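Local structure of first ORF in transposon ISC1904 (Sulfolobus solfataricus, 3ILX) at the interface of chains A and B. The protein probably binds DNA and exchanges its strands as a serine recombinase of the resolvase family, encoded by an insertion element; the fragment is its resolvase-type domain. Residues are numbered along the deposited sequence; one frame, centred on the assembly and turned at random. Chains: chain A/B, First ORF in transposon ISC1904.

Contact 1: the interface of chains A and B. Residues chain A 56, 60, 82-83, 85-86, 90; chain B 56, 60, 82-83, 85-86, 90.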
ATOM      1  N   LEU A  56      -0.201  -3.354  14.100  1.00 27.81           N
ATOM      2  CA  LEU A  56       0.338  -4.359  13.178  1.00 26.40           C
ATOM      3  C   LEU A  56       1.231  -5.377  13.909  1.00 27.29           C
ATOM      4  O   LEU A  56       1.170  -6.586  13.639  1.00 27.21           O
ATOM      5  CB  LEU A  56       1.149  -3.673  12.063  1.00 26.32           C
ATOM      6  CG  LEU A  56       1.936  -4.529  11.074  1.00 23.37           C
ATOM      7  CD1 LEU A  56       0.972  -5.466  10.396  1.00 28.66           C
ATOM      8  CD2 LEU A  56       2.619  -3.635  10.024  1.00 24.35           C
ATOM      9  N   LEU A  60       0.575  -9.458  14.433  1.00 26.92           N
ATOM     10  CA  LEU A  60       1.663 -10.351  14.066  1.00 26.20           C
ATOM     11  C   LEU A  60       2.182 -11.171  15.244  1.00 26.30           C
ATOM     12  O   LEU A  60       2.705 -12.278  15.044  1.00 25.39           O
ATOM     13  CB  LEU A  60       2.816  -9.555  13.446  1.00 25.95           C
ATOM     14  CG  LEU A  60       2.621  -9.027  12.020  1.00 26.19           C
ATOM     15  CD1 LEU A  60       3.671  -7.931  11.673  1.00 25.83           C
ATOM     16  CD2 LEU A  60       2.646 -10.175  11.004  1.00 27.74           C
ATOM     17  N   ILE A  82      -3.308  -6.581   1.838  1.00 26.12           N
ATOM     18  CA  ILE A  82      -2.179  -7.199   2.534  1.00 25.14           C
ATOM     19  C   ILE A  82      -2.551  -7.345   4.017  1.00 25.64           C
ATOM     20  O   ILE A  82      -2.379  -8.406   4.601  1.00 24.60           O
ATOM     21  CB  ILE A  82      -0.854  -6.390   2.355  1.00 25.12           C
ATOM     22  CG1 ILE A  82      -0.396  -6.469   0.901  1.00 23.82           C
ATOM     23  CG2 ILE A  82       0.273  -6.915   3.319  1.00 24.53           C
ATOM     24  CD1 ILE A  82       0.569  -5.339   0.547  1.00 26.17           C
ATOM     25  N   LEU A  83      -3.114  -6.301   4.616  1.00 26.54           N
ATOM     26  CA  LEU A  83      -3.486  -6.419   6.033  1.00 27.66           C
ATOM     27  C   LEU A  83      -4.446  -7.562   6.301  1.00 28.09           C
ATOM     28  O   LEU A  83      -4.345  -8.228   7.330  1.00 28.20           O
ATOM     29  CB  LEU A  83      -4.080  -5.119   6.586  1.00 26.67           C
ATOM     30  CG  LEU A  83      -3.122  -3.939   6.537  1.00 29.48           C
ATOM     31  CD1 LEU A  83      -3.885  -2.709   7.025  1.00 30.42           C
ATOM     32  CD2 LEU A  83      -1.868  -4.176   7.422  1.00 33.54           C
ATOM     33  N   GLU A  85      -4.721 -10.332   4.621  1.00 27.54           N
ATOM     34  CA  GLU A  85      -4.002 -11.587   4.497  1.00 26.81           C
ATOM     35  C   GLU A  85      -3.263 -11.841   5.802  1.00 26.41           C
ATOM     36  O   GLU A  85      -3.298 -12.956   6.338  1.00 24.89           O
ATOM     37  CB  GLU A  85      -3.049 -11.551   3.304  1.00 27.53           C
ATOM     38  CG  GLU A  85      -3.714 -11.612   1.929  1.00 27.33           C
ATOM     39  CD  GLU A  85      -4.367 -12.936   1.657  1.00 29.19           C
ATOM     40  OE1 GLU A  85      -3.905 -13.972   2.179  1.00 29.69           O
ATOM     41  OE2 GLU A  85      -5.346 -12.962   0.885  1.00 29.63           O
ATOM     42  N   VAL A  86      -2.637 -10.779   6.326  1.00 26.48           N
ATOM     43  CA  VAL A  86      -1.921 -10.850   7.596  1.00 26.79           C
ATOM     44  C   VAL A  86      -2.849 -11.282   8.722  1.00 27.80           C
ATOM     45  O   VAL A  86      -2.536 -12.189   9.496  1.00 27.15           O
ATOM     46  CB  VAL A  86      -1.262  -9.485   7.933  1.00 26.81           C
ATOM     47  CG1 VAL A  86      -0.631  -9.524   9.342  1.00 25.44           C
ATOM     48  CG2 VAL A  86      -0.183  -9.165   6.883  1.00 25.99           C
ATOM     49  N   HIS A  90      -3.173 -14.722  11.192  1.00 29.27           N
ATOM     50  CA  HIS A  90      -2.970 -14.532  12.640  1.00 29.38           C
ATOM     51  C   HIS A  90      -4.245 -14.512  13.471  1.00 30.18           C
ATOM     52  O   HIS A  90      -4.299 -13.863  14.531  1.00 29.66           O
ATOM     53  CB  HIS A  90      -2.156 -13.274  12.902  1.00 29.01           C
ATOM     54  CG  HIS A  90      -0.717 -13.436  12.574  1.00 27.65           C
ATOM     55  ND1 HIS A  90       0.189 -13.951  13.472  1.00 28.68           N
ATOM     56  CD2 HIS A  90      -0.028 -13.185  11.439  1.00 26.60           C
ATOM     57  CE1 HIS A  90       1.382 -13.996  12.911  1.00 28.07           C
ATOM     58  NE2 HIS A  90       1.279 -13.535  11.676  1.00 28.29           N
TER
ATOM     59  N   LEU B  56       3.154 -14.137  -0.234  1.00 28.14           N
ATOM     60  CA  LEU B  56       2.761 -13.532   1.040  1.00 27.73           C
ATOM     61  C   LEU B  56       2.237 -14.614   2.018  1.00 27.80           C
ATOM     62  O   LEU B  56       2.560 -14.645   3.192  1.00 26.46           O
ATOM     63  CB  LEU B  56       1.712 -12.449   0.773  1.00 26.75           C
ATOM     64  CG  LEU B  56       1.081 -11.716   1.959  1.00 28.15           C
ATOM     65  CD1 LEU B  56       2.177 -11.077   2.845  1.00 27.35           C
ATOM     66  CD2 LEU B  56       0.017 -10.655   1.469  1.00 25.68           C
ATOM     67  N   LEU B  60       3.816 -15.856   5.683  1.00 26.87           N
ATOM     68  CA  LEU B  60       2.993 -15.876   6.879  1.00 26.59           C
ATOM     69  C   LEU B  60       2.843 -17.277   7.491  1.00 27.02           C
ATOM     70  O   LEU B  60       2.531 -17.408   8.666  1.00 26.10           O
ATOM     71  CB  LEU B  60       1.616 -15.293   6.580  1.00 26.57           C
ATOM     72  CG  LEU B  60       1.558 -13.776   6.336  1.00 27.05           C
ATOM     73  CD1 LEU B  60       0.322 -13.490   5.497  1.00 23.97           C
ATOM     74  CD2 LEU B  60       1.534 -13.015   7.677  1.00 23.37           C
ATOM     75  N   ILE B  82       5.107  -2.412   5.451  1.00 29.72           N
ATOM     76  CA  ILE B  82       4.272  -3.436   6.031  1.00 28.82           C
ATOM     77  C   ILE B  82       4.853  -4.835   5.766  1.00 29.25           C
ATOM     78  O   ILE B  82       4.891  -5.680   6.681  1.00 28.35           O
ATOM     79  CB  ILE B  82       2.826  -3.335   5.522  1.00 29.22           C
ATOM     80  CG1 ILE B  82       2.169  -2.067   6.073  1.00 27.15           C
ATOM     81  CG2 ILE B  82       2.009  -4.561   5.964  1.00 29.84           C
ATOM     82  CD1 ILE B  82       0.920  -1.673   5.286  1.00 30.38           C
ATOM     83  N   LEU B  83       5.289  -5.086   4.528  1.00 28.77           N
ATOM     84  CA  LEU B  83       5.865  -6.361   4.191  1.00 29.25           C
ATOM     85  C   LEU B  83       7.133  -6.575   5.008  1.00 29.91           C
ATOM     86  O   LEU B  83       7.407  -7.697   5.429  1.00 29.97           O
ATOM     87  CB  LEU B  83       6.144  -6.507   2.691  1.00 28.69           C
ATOM     88  CG  LEU B  83       4.931  -6.516   1.741  1.00 30.43           C
ATOM     89  CD1 LEU B  83       5.400  -6.606   0.269  1.00 32.70           C
ATOM     90  CD2 LEU B  83       3.910  -7.633   2.067  1.00 29.93           C
ATOM     91  N   GLU B  85       7.606  -5.531   8.099  1.00 29.54           N
ATOM     92  CA  GLU B  85       7.197  -5.893   9.458  1.00 28.83           C
ATOM     93  C   GLU B  85       6.747  -7.354   9.469  1.00 28.81           C
ATOM     94  O   GLU B  85       7.044  -8.091  10.399  1.00 27.30           O
ATOM     95  CB  GLU B  85       6.065  -4.980   9.932  1.00 28.79           C
ATOM     96  CG  GLU B  85       6.459  -3.512  10.067  1.00 28.91           C
ATOM     97  CD  GLU B  85       7.317  -3.249  11.294  1.00 33.03           C
ATOM     98  OE1 GLU B  85       7.219  -4.038  12.277  1.00 32.53           O
ATOM     99  OE2 GLU B  85       8.105  -2.266  11.276  1.00 33.55           O
ATOM    100  N   VAL B  86       6.019  -7.749   8.422  1.00 28.50           N
ATOM    101  CA  VAL B  86       5.557  -9.111   8.269  1.00 29.61           C
ATOM    102  C   VAL B  86       6.728 -10.099   8.233  1.00 31.06           C
ATOM    103  O   VAL B  86       6.768 -11.034   9.039  1.00 31.31           O
ATOM    104  CB  VAL B  86       4.620  -9.273   7.021  1.00 30.15           C
ATOM    105  CG1 VAL B  86       4.285 -10.733   6.762  1.00 28.18           C
ATOM    106  CG2 VAL B  86       3.321  -8.477   7.230  1.00 26.34           C
ATOM    107  N   HIS B  90       8.211 -13.175  10.803  1.00 30.53           N
ATOM    108  CA  HIS B  90       8.181 -14.568  10.403  1.00 30.92           C
ATOM    109  C   HIS B  90       9.542 -15.010   9.972  1.00 31.60           C
ATOM    110  O   HIS B  90       9.652 -15.909   9.141  1.00 30.89           O
ATOM    111  CB  HIS B  90       7.177 -14.793   9.264  1.00 30.91           C
ATOM    112  CG  HIS B  90       5.760 -14.686   9.704  1.00 30.73           C
ATOM    113  ND1 HIS B  90       5.063 -15.754  10.222  1.00 31.25           N
ATOM    114  CD2 HIS B  90       4.913 -13.629   9.735  1.00 30.44           C
ATOM    115  CE1 HIS B  90       3.837 -15.370  10.528  1.00 30.31           C
ATOM    116  NE2 HIS B  90       3.719 -14.085  10.239  1.00 31.70           N
TER
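Two copies of the resolvase-type domain meet here across a two-fold axis, through helices 50-60 and 80-89 and the residue that follows; the patch is likely to pair the chains in a dimer. A histidine pair makes a polar contact. A:His90 NE2 and B:His90 NE2 share a hydrogen bond of 2.9 Å, 152° at the hydrogen. Each nitrogen sits at the edge of the other ring, in its plane, and the planes are turned 55° apart. One ring must give the proton and the other the lone pair, so the pair is likely to resist both rings being charged. Within its own chain, A:Leu60 CA lies 3.8 Å above the centre of the A:His90 ring. A:His90 CD2 crosses B:Leu60 CD2 obliquely at 4.1 Å. An alanine in place of A:His90 would probably lose this bond and loosen the packing against B:Leu60 CD2.

Apolar contacts surround it. A:Ile82 CG2, anti to its backbone N, meets B:Ile82 CG2 and B:Leu83 CD2, both at 3.9 Å. A:Leu60 CD1 rests on the backbone carbonyl of B:Glu85. A:Leu56 CD2 crosses the aliphatic stem of B:Glu85 obliquely, 3.7 Å from its CB. At the axis the two valines point tip to tip, with A:Val86 CG2 3.6 Å from B:Val86 CG2.

Contact 2: the interface of chains A and B. Residues chain A 77, 103, 108, 111-112; chain B 119, 122, 126.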
ATOM      1  N   ARG A  77      -4.276   3.721   3.145  1.00 28.41           N
ATOM      2  CA  ARG A  77      -4.726   4.166   1.821  1.00 28.97           C
ATOM      3  C   ARG A  77      -4.463   3.077   0.766  1.00 28.86           C
ATOM      4  O   ARG A  77      -5.217   2.941  -0.171  1.00 28.90           O
ATOM      5  CB  ARG A  77      -4.013   5.481   1.462  1.00 28.85           C
ATOM      6  CG  ARG A  77      -4.183   6.022   0.021  1.00 28.68           C
ATOM      7  CD  ARG A  77      -5.609   6.408  -0.287  1.00 29.27           C
ATOM      8  NE  ARG A  77      -6.094   7.422   0.654  1.00 31.28           N
ATOM      9  CZ  ARG A  77      -7.350   7.518   1.106  1.00 33.55           C
ATOM     10  NH1 ARG A  77      -8.317   6.673   0.705  1.00 30.80           N
ATOM     11  NH2 ARG A  77      -7.648   8.477   1.983  1.00 32.69           N
ATOM     12  N   THR A 103     -14.123   9.230   3.431  1.00 31.59           N
ATOM     13  CA  THR A 103     -13.011  10.190   3.485  1.00 30.43           C
ATOM     14  C   THR A 103     -13.408  11.644   3.213  1.00 29.18           C
ATOM     15  O   THR A 103     -14.069  11.912   2.209  1.00 29.45           O
ATOM     16  CB  THR A 103     -12.023   9.802   2.418  1.00 30.77           C
ATOM     17  OG1 THR A 103     -12.013   8.371   2.319  1.00 33.49           O
ATOM     18  CG2 THR A 103     -10.614  10.293   2.744  1.00 29.54           C
ATOM     19  N   LEU A 108      -8.387  13.332   0.870  1.00 23.98           N
ATOM     20  CA  LEU A 108      -8.066  12.723  -0.413  1.00 25.20           C
ATOM     21  C   LEU A 108      -7.121  13.579  -1.253  1.00 25.78           C
ATOM     22  O   LEU A 108      -6.240  13.022  -1.924  1.00 24.95           O
ATOM     23  CB  LEU A 108      -9.301  12.485  -1.227  1.00 25.92           C
ATOM     24  CG  LEU A 108     -10.311  11.442  -0.781  1.00 26.18           C
ATOM     25  CD1 LEU A 108     -11.594  11.711  -1.520  1.00 30.40           C
ATOM     26  CD2 LEU A 108      -9.784  10.027  -1.081  1.00 26.14           C
ATOM     27  N   ASP A 111      -3.687  13.441   0.232  1.00 25.34           N
ATOM     28  CA  ASP A 111      -3.042  12.155  -0.089  1.00 26.02           C
ATOM     29  C   ASP A 111      -2.585  12.112  -1.558  1.00 26.14           C
ATOM     30  O   ASP A 111      -1.449  11.698  -1.870  1.00 25.83           O
ATOM     31  CB  ASP A 111      -3.993  10.990   0.210  1.00 26.07           C
ATOM     32  CG  ASP A 111      -4.009  10.597   1.690  1.00 28.08           C
ATOM     33  OD1 ASP A 111      -3.229  11.164   2.523  1.00 25.22           O
ATOM     34  OD2 ASP A 111      -4.804   9.675   2.016  1.00 28.77           O
ATOM     35  N   LEU A 112      -3.444  12.576  -2.459  1.00 26.40           N
ATOM     36  CA  LEU A 112      -3.039  12.677  -3.861  1.00 28.16           C
ATOM     37  C   LEU A 112      -1.815  13.603  -4.054  1.00 28.24           C
ATOM     38  O   LEU A 112      -0.888  13.250  -4.780  1.00 28.26           O
ATOM     39  CB  LEU A 112      -4.198  13.082  -4.758  1.00 28.79           C
ATOM     40  CG  LEU A 112      -3.963  12.893  -6.264  1.00 32.51           C
ATOM     41  CD1 LEU A 112      -3.376  11.515  -6.629  1.00 31.56           C
ATOM     42  CD2 LEU A 112      -5.301  13.092  -6.956  1.00 28.81           C
TER
ATOM     43  N   PHE B 119      -8.654   7.822  -7.599  1.00 28.95           N
ATOM     44  CA  PHE B 119      -9.018   9.062  -6.880  1.00 29.16           C
ATOM     45  C   PHE B 119     -10.191   9.826  -7.519  1.00 29.75           C
ATOM     46  O   PHE B 119     -11.084  10.302  -6.813  1.00 28.18           O
ATOM     47  CB  PHE B 119      -7.795   9.960  -6.716  1.00 28.37           C
ATOM     48  CG  PHE B 119      -7.015   9.656  -5.479  1.00 30.25           C
ATOM     49  CD1 PHE B 119      -7.167  10.449  -4.333  1.00 27.37           C
ATOM     50  CD2 PHE B 119      -6.188   8.519  -5.422  1.00 29.39           C
ATOM     51  CE1 PHE B 119      -6.453  10.141  -3.156  1.00 31.64           C
ATOM     52  CE2 PHE B 119      -5.472   8.209  -4.248  1.00 30.28           C
ATOM     53  CZ  PHE B 119      -5.611   9.017  -3.110  1.00 29.72           C
ATOM     54  N   LYS B 122     -13.253   8.310  -6.331  1.00 31.14           N
ATOM     55  CA  LYS B 122     -13.505   8.667  -4.933  1.00 32.30           C
ATOM     56  C   LYS B 122     -14.023  10.125  -4.822  1.00 32.56           C
ATOM     57  O   LYS B 122     -14.890  10.418  -4.008  1.00 32.29           O
ATOM     58  CB  LYS B 122     -12.256   8.459  -4.055  1.00 32.63           C
ATOM     59  CG  LYS B 122     -11.669   7.024  -3.972  1.00 33.68           C
ATOM     60  CD  LYS B 122     -10.307   7.106  -3.269  1.00 35.03           C
ATOM     61  CE  LYS B 122      -9.327   5.962  -3.586  1.00 36.36           C
ATOM     62  NZ  LYS B 122      -9.523   4.830  -2.664  1.00 36.26           N
HETATM   63  N   MSE B 126     -18.591  12.102  -4.264  1.00 45.50           N
HETATM   64  CA  MSE B 126     -18.963  13.255  -3.437  1.00 46.48           C
HETATM   65  C   MSE B 126     -19.294  14.518  -4.242  1.00 46.28           C
HETATM   66  O   MSE B 126     -19.930  15.427  -3.717  1.00 46.82           O
HETATM   67  CB  MSE B 126     -17.867  13.555  -2.406  1.00 46.70           C
HETATM   68  CG  MSE B 126     -16.492  13.783  -2.997  1.00 48.56           C
HETATM   69 SE   MSE B 126     -15.136  13.769  -1.609  0.75 52.47          SE
HETATM   70  CE  MSE B 126     -15.299  11.906  -1.038  1.00 50.90           C
TER
HETATM   71  O   HOH W   1      -8.218   3.809  -0.479  1.00 39.73           O
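The ring of B:Phe119, on helix 105-126 of chain B, packs against the start of helix 105-125 of chain A in this helix-helix contact, which is likely to contribute to dimer pairing. A:Leu108 CD2 lies 3.9 Å from B:Phe119 CE1. A:Leu112 slides past the ring in the opposite direction. Its CB lies 4.0 Å from B:Phe119 CD1, and its CD1 stands above one ring face, offset toward the rim. The tip of the ring, CZ, meets A:Arg77 CD at 3.8 Å.

A:Leu108 spreads its methyls over several groups. CD2 crosses the aliphatic chain of B:Lys122 obliquely, 3.7 Å from its CD. It also lies 3.7 Å above the guanidinium plane of A:Arg77, offset toward the rim. CD1 meets B:Met126, a selenomethionine, tip to tip, 3.7 Å from its CE. The same CE also touches the backbone O of A:Thr103.

The second shell fixes A:Arg77. Its chain leaves with CG anti to the backbone N (chi1 171°) and bends at chi2 and chi3. NE and NH2 both grip A:Asp111 OD2 side-on, and that oxygen lies in the guanidinium plane and uses its anti lone pair. The salt bridge fixes the guanidinium, whose plane stands 66° from that of the B:Phe119 ring. The like-charged ends of A:Arg77 and B:Lys122 come near each other, and a water between them would probably soften repulsion. That water bonds the backbone O of A:Arg77, and lies 3.1 Å from A:Arg77 NH1 and 2.7 Å from B:Lys122 NZ.

Contact 3: the interface of chains A and B. Residues chain A 105, 108-109, 112, 140-141, 143; chain B 123, 128-130, 133-134.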
ATOM      1  N   GLU A 105     -12.925  15.392   1.765  1.00 27.21           N
ATOM      2  CA  GLU A 105     -12.345  15.840   0.523  1.00 27.21           C
ATOM      3  C   GLU A 105     -10.898  16.257   0.734  1.00 26.89           C
ATOM      4  O   GLU A 105     -10.025  15.863  -0.037  1.00 27.20           O
ATOM      5  CB  GLU A 105     -13.153  17.004  -0.052  1.00 26.96           C
ATOM      6  CG  GLU A 105     -12.461  17.658  -1.245  1.00 30.25           C
ATOM      7  CD  GLU A 105     -13.380  18.541  -2.046  1.00 33.00           C
ATOM      8  OE1 GLU A 105     -14.589  18.576  -1.755  1.00 38.29           O
ATOM      9  OE2 GLU A 105     -12.895  19.185  -2.990  1.00 35.92           O
ATOM     10  N   LEU A 108      -8.387  13.332   0.870  1.00 23.98           N
ATOM     11  CA  LEU A 108      -8.066  12.723  -0.413  1.00 25.20           C
ATOM     12  C   LEU A 108      -7.121  13.579  -1.253  1.00 25.78           C
ATOM     13  O   LEU A 108      -6.240  13.022  -1.924  1.00 24.95           O
ATOM     14  CB  LEU A 108      -9.301  12.485  -1.227  1.00 25.92           C
ATOM     15  CG  LEU A 108     -10.311  11.442  -0.781  1.00 26.18           C
ATOM     16  CD1 LEU A 108     -11.594  11.711  -1.520  1.00 30.40           C
ATOM     17  CD2 LEU A 108      -9.784  10.027  -1.081  1.00 26.14           C
ATOM     18  N   VAL A 109      -7.335  14.901  -1.221  1.00 25.92           N
ATOM     19  CA  VAL A 109      -6.557  15.850  -2.012  1.00 27.39           C
ATOM     20  C   VAL A 109      -5.135  15.888  -1.466  1.00 27.63           C
ATOM     21  O   VAL A 109      -4.149  15.937  -2.216  1.00 29.17           O
ATOM     22  CB  VAL A 109      -7.216  17.263  -1.981  1.00 28.03           C
ATOM     23  CG1 VAL A 109      -6.310  18.342  -2.522  1.00 27.88           C
ATOM     24  CG2 VAL A 109      -8.573  17.261  -2.754  1.00 28.73           C
ATOM     25  N   LEU A 112      -3.444  12.576  -2.459  1.00 26.40           N
ATOM     26  CA  LEU A 112      -3.039  12.677  -3.861  1.00 28.16           C
ATOM     27  C   LEU A 112      -1.815  13.603  -4.054  1.00 28.24           C
ATOM     28  O   LEU A 112      -0.888  13.250  -4.780  1.00 28.26           O
ATOM     29  CB  LEU A 112      -4.198  13.082  -4.758  1.00 28.79           C
ATOM     30  CG  LEU A 112      -3.963  12.893  -6.264  1.00 32.51           C
ATOM     31  CD1 LEU A 112      -3.376  11.515  -6.629  1.00 31.56           C
ATOM     32  CD2 LEU A 112      -5.301  13.092  -6.956  1.00 28.81           C
ATOM     33  N   GLU A 140      -2.414  22.227  -9.633  1.00 30.45           N
ATOM     34  CA  GLU A 140      -3.864  22.359  -9.796  1.00 31.45           C
ATOM     35  C   GLU A 140      -4.582  21.924  -8.505  1.00 31.25           C
ATOM     36  O   GLU A 140      -5.540  22.576  -8.083  1.00 31.55           O
ATOM     37  CB  GLU A 140      -4.385  21.552 -11.005  1.00 31.59           C
ATOM     38  CG  GLU A 140      -4.105  22.164 -12.385  1.00 33.40           C
ATOM     39  CD  GLU A 140      -4.790  23.496 -12.569  1.00 38.08           C
ATOM     40  OE1 GLU A 140      -6.038  23.549 -12.564  1.00 36.68           O
ATOM     41  OE2 GLU A 140      -4.076  24.511 -12.694  1.00 42.46           O
ATOM     42  N   LEU A 141      -4.098  20.852  -7.868  1.00 31.05           N
ATOM     43  CA  LEU A 141      -4.728  20.329  -6.648  1.00 31.71           C
ATOM     44  C   LEU A 141      -4.488  21.186  -5.428  1.00 32.06           C
ATOM     45  O   LEU A 141      -5.281  21.132  -4.489  1.00 32.95           O
ATOM     46  CB  LEU A 141      -4.307  18.887  -6.336  1.00 30.74           C
ATOM     47  CG  LEU A 141      -4.831  17.787  -7.240  1.00 33.96           C
ATOM     48  CD1 LEU A 141      -4.380  16.439  -6.672  1.00 35.27           C
ATOM     49  CD2 LEU A 141      -6.357  17.837  -7.368  1.00 35.88           C
ATOM     50  N   ASN A 143      -4.618  24.382  -5.649  1.00 30.60           N
ATOM     51  CA  ASN A 143      -5.430  25.548  -5.919  1.00 30.69           C
ATOM     52  C   ASN A 143      -6.888  25.348  -5.540  1.00 30.18           C
ATOM     53  O   ASN A 143      -7.451  24.280  -5.807  1.00 29.40           O
ATOM     54  CB  ASN A 143      -5.340  25.922  -7.391  1.00 30.81           C
ATOM     55  CG  ASN A 143      -4.184  26.828  -7.679  1.00 33.49           C
ATOM     56  OD1 ASN A 143      -4.369  28.031  -7.900  1.00 36.34           O
ATOM     57  ND2 ASN A 143      -2.970  26.281  -7.647  1.00 33.68           N
ATOM     58  OXT ASN A 143      -7.512  26.260  -4.979  1.00 29.75           O
TER
ATOM     59  N   LEU B 123     -13.509  11.018  -5.668  1.00 32.78           N
ATOM     60  CA  LEU B 123     -13.906  12.426  -5.646  1.00 33.12           C
ATOM     61  C   LEU B 123     -15.233  12.669  -6.355  1.00 34.42           C
ATOM     62  O   LEU B 123     -15.921  13.655  -6.088  1.00 34.22           O
ATOM     63  CB  LEU B 123     -12.831  13.282  -6.302  1.00 32.00           C
ATOM     64  CG  LEU B 123     -11.509  13.376  -5.542  1.00 30.62           C
ATOM     65  CD1 LEU B 123     -10.420  13.867  -6.481  1.00 28.63           C
ATOM     66  CD2 LEU B 123     -11.634  14.299  -4.358  1.00 29.17           C
ATOM     67  N   SER B 128     -16.854  16.642  -5.752  1.00 45.33           N
ATOM     68  CA  SER B 128     -15.859  17.619  -5.330  1.00 44.69           C
ATOM     69  C   SER B 128     -15.437  18.513  -6.514  1.00 44.39           C
ATOM     70  O   SER B 128     -15.334  18.012  -7.632  1.00 44.99           O
ATOM     71  CB  SER B 128     -14.665  16.841  -4.755  1.00 44.72           C
ATOM     72  OG  SER B 128     -13.428  17.517  -4.909  1.00 44.36           O
ATOM     73  N   GLN B 129     -15.188  19.811  -6.272  1.00 43.24           N
ATOM     74  CA  GLN B 129     -14.650  20.735  -7.301  1.00 41.82           C
ATOM     75  C   GLN B 129     -13.482  20.107  -8.046  1.00 40.50           C
ATOM     76  O   GLN B 129     -13.216  20.455  -9.187  1.00 40.89           O
ATOM     77  CB  GLN B 129     -14.138  22.045  -6.663  1.00 42.49           C
ATOM     78  CG  GLN B 129     -13.158  22.856  -7.572  1.00 42.93           C
ATOM     79  CD  GLN B 129     -11.971  23.504  -6.831  1.00 44.71           C
ATOM     80  OE1 GLN B 129     -10.790  23.233  -7.125  1.00 42.26           O
ATOM     81  NE2 GLN B 129     -12.285  24.376  -5.884  1.00 47.40           N
ATOM     82  N   LYS B 130     -12.823  19.161  -7.375  1.00 37.77           N
ATOM     83  CA  LYS B 130     -11.552  18.581  -7.749  1.00 35.07           C
ATOM     84  C   LYS B 130     -11.630  17.403  -8.742  1.00 34.14           C
ATOM     85  O   LYS B 130     -10.618  17.001  -9.317  1.00 33.65           O
ATOM     86  CB  LYS B 130     -10.841  18.153  -6.458  1.00 34.91           C
ATOM     87  CG  LYS B 130     -10.410  19.327  -5.562  1.00 32.30           C
ATOM     88  CD  LYS B 130      -9.293  20.126  -6.260  1.00 32.17           C
ATOM     89  CE  LYS B 130      -8.391  20.886  -5.286  1.00 30.76           C
ATOM     90  NZ  LYS B 130      -9.066  22.061  -4.707  1.00 26.12           N
ATOM     91  N   LYS B 133     -10.213  18.235 -12.331  1.00 29.66           N
ATOM     92  CA  LYS B 133      -8.749  18.384 -12.386  1.00 30.31           C
ATOM     93  C   LYS B 133      -8.073  17.022 -12.409  1.00 30.32           C
ATOM     94  O   LYS B 133      -7.125  16.788 -13.161  1.00 30.67           O
ATOM     95  CB  LYS B 133      -8.230  19.193 -11.208  1.00 29.47           C
ATOM     96  CG  LYS B 133      -8.695  20.643 -11.205  1.00 31.54           C
ATOM     97  CD  LYS B 133      -8.456  21.239  -9.805  1.00 31.51           C
ATOM     98  CE  LYS B 133      -8.521  22.759  -9.806  1.00 33.00           C
ATOM     99  NZ  LYS B 133      -7.979  23.358  -8.537  1.00 33.22           N
ATOM    100  N   VAL B 134      -8.549  16.124 -11.560  1.00 31.29           N
ATOM    101  CA  VAL B 134      -7.957  14.796 -11.455  1.00 32.26           C
ATOM    102  C   VAL B 134      -8.230  13.991 -12.725  1.00 33.06           C
ATOM    103  O   VAL B 134      -7.350  13.278 -13.228  1.00 33.05           O
ATOM    104  CB  VAL B 134      -8.448  14.050 -10.189  1.00 31.89           C
ATOM    105  CG1 VAL B 134      -7.932  12.637 -10.187  1.00 33.19           C
ATOM    106  CG2 VAL B 134      -7.941  14.772  -8.952  1.00 30.30           C
TER
HETATM  107  O   HOH W   2      -9.854  25.990  -5.447  1.00 38.26           O
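The C-terminal helix 131-142 of chain A and the start of helix 105-125 receive the turn before helix 131-140 of chain B, together with that helix's first residues. The patch is likely to support pairing of the chains in a dimer. At one end B:Ser128 OG gives a hydrogen bond to the A:Glu105 carboxylate oxygen OE2 (2.6 Å), from above the carboxylate plane. B:Ser128 OG also accepts from the backbone N of B:Lys130, which fixes its position.

At the other end two lysines reach the C-terminal residues of chain A. B:Lys133, extended beyond CG, places NZ 2.6 Å from the backbone O of A:Glu140. The same NZ hydrogen bonds to the terminal carboxylate oxygen A:Asn143 O at 2.9 Å. B:Lys130 bends at chi2 and chi4 and brings its NZ to A:Asn143 O at 3.0 Å. The positive charges probably offset the negative chain end. B:Gln129 OE1 accepts from both lysines and so ties them together.

Apolar groups fill the middle. A:Leu141 CD2 crosses B:Val134 obliquely, 3.8 Å from its CG2. A:Val109 CG2 meets the stem of B:Lys130 at about a right angle, and A:Leu108 CD1 touches B:Leu123 CD2. A:Leu112 CD2 meets B:Val134 CG2 tip to tip at 3.7 Å.

Contact 1 stands apart: its C-alpha centre is about 25 Å from that of contact 2 and about 32 Å from that of contact 3. Contacts 2 and 3 lie about 8 Å apart and share A:Leu108 and A:Leu112, both on helix 105-125. Contact 1 joins the two domains through helices 50-60 and 80-89. Contacts 2 and 3 join mainly the helices that follow, with A:Arg77 and A:Thr103 added in contact 2. By two-fold symmetry, contacts 2 and 3 each occur twice. Pairing at separate levels is consistent with a dimer, as is the interchain disulfide of Cys137, though the structure alone does not prove it.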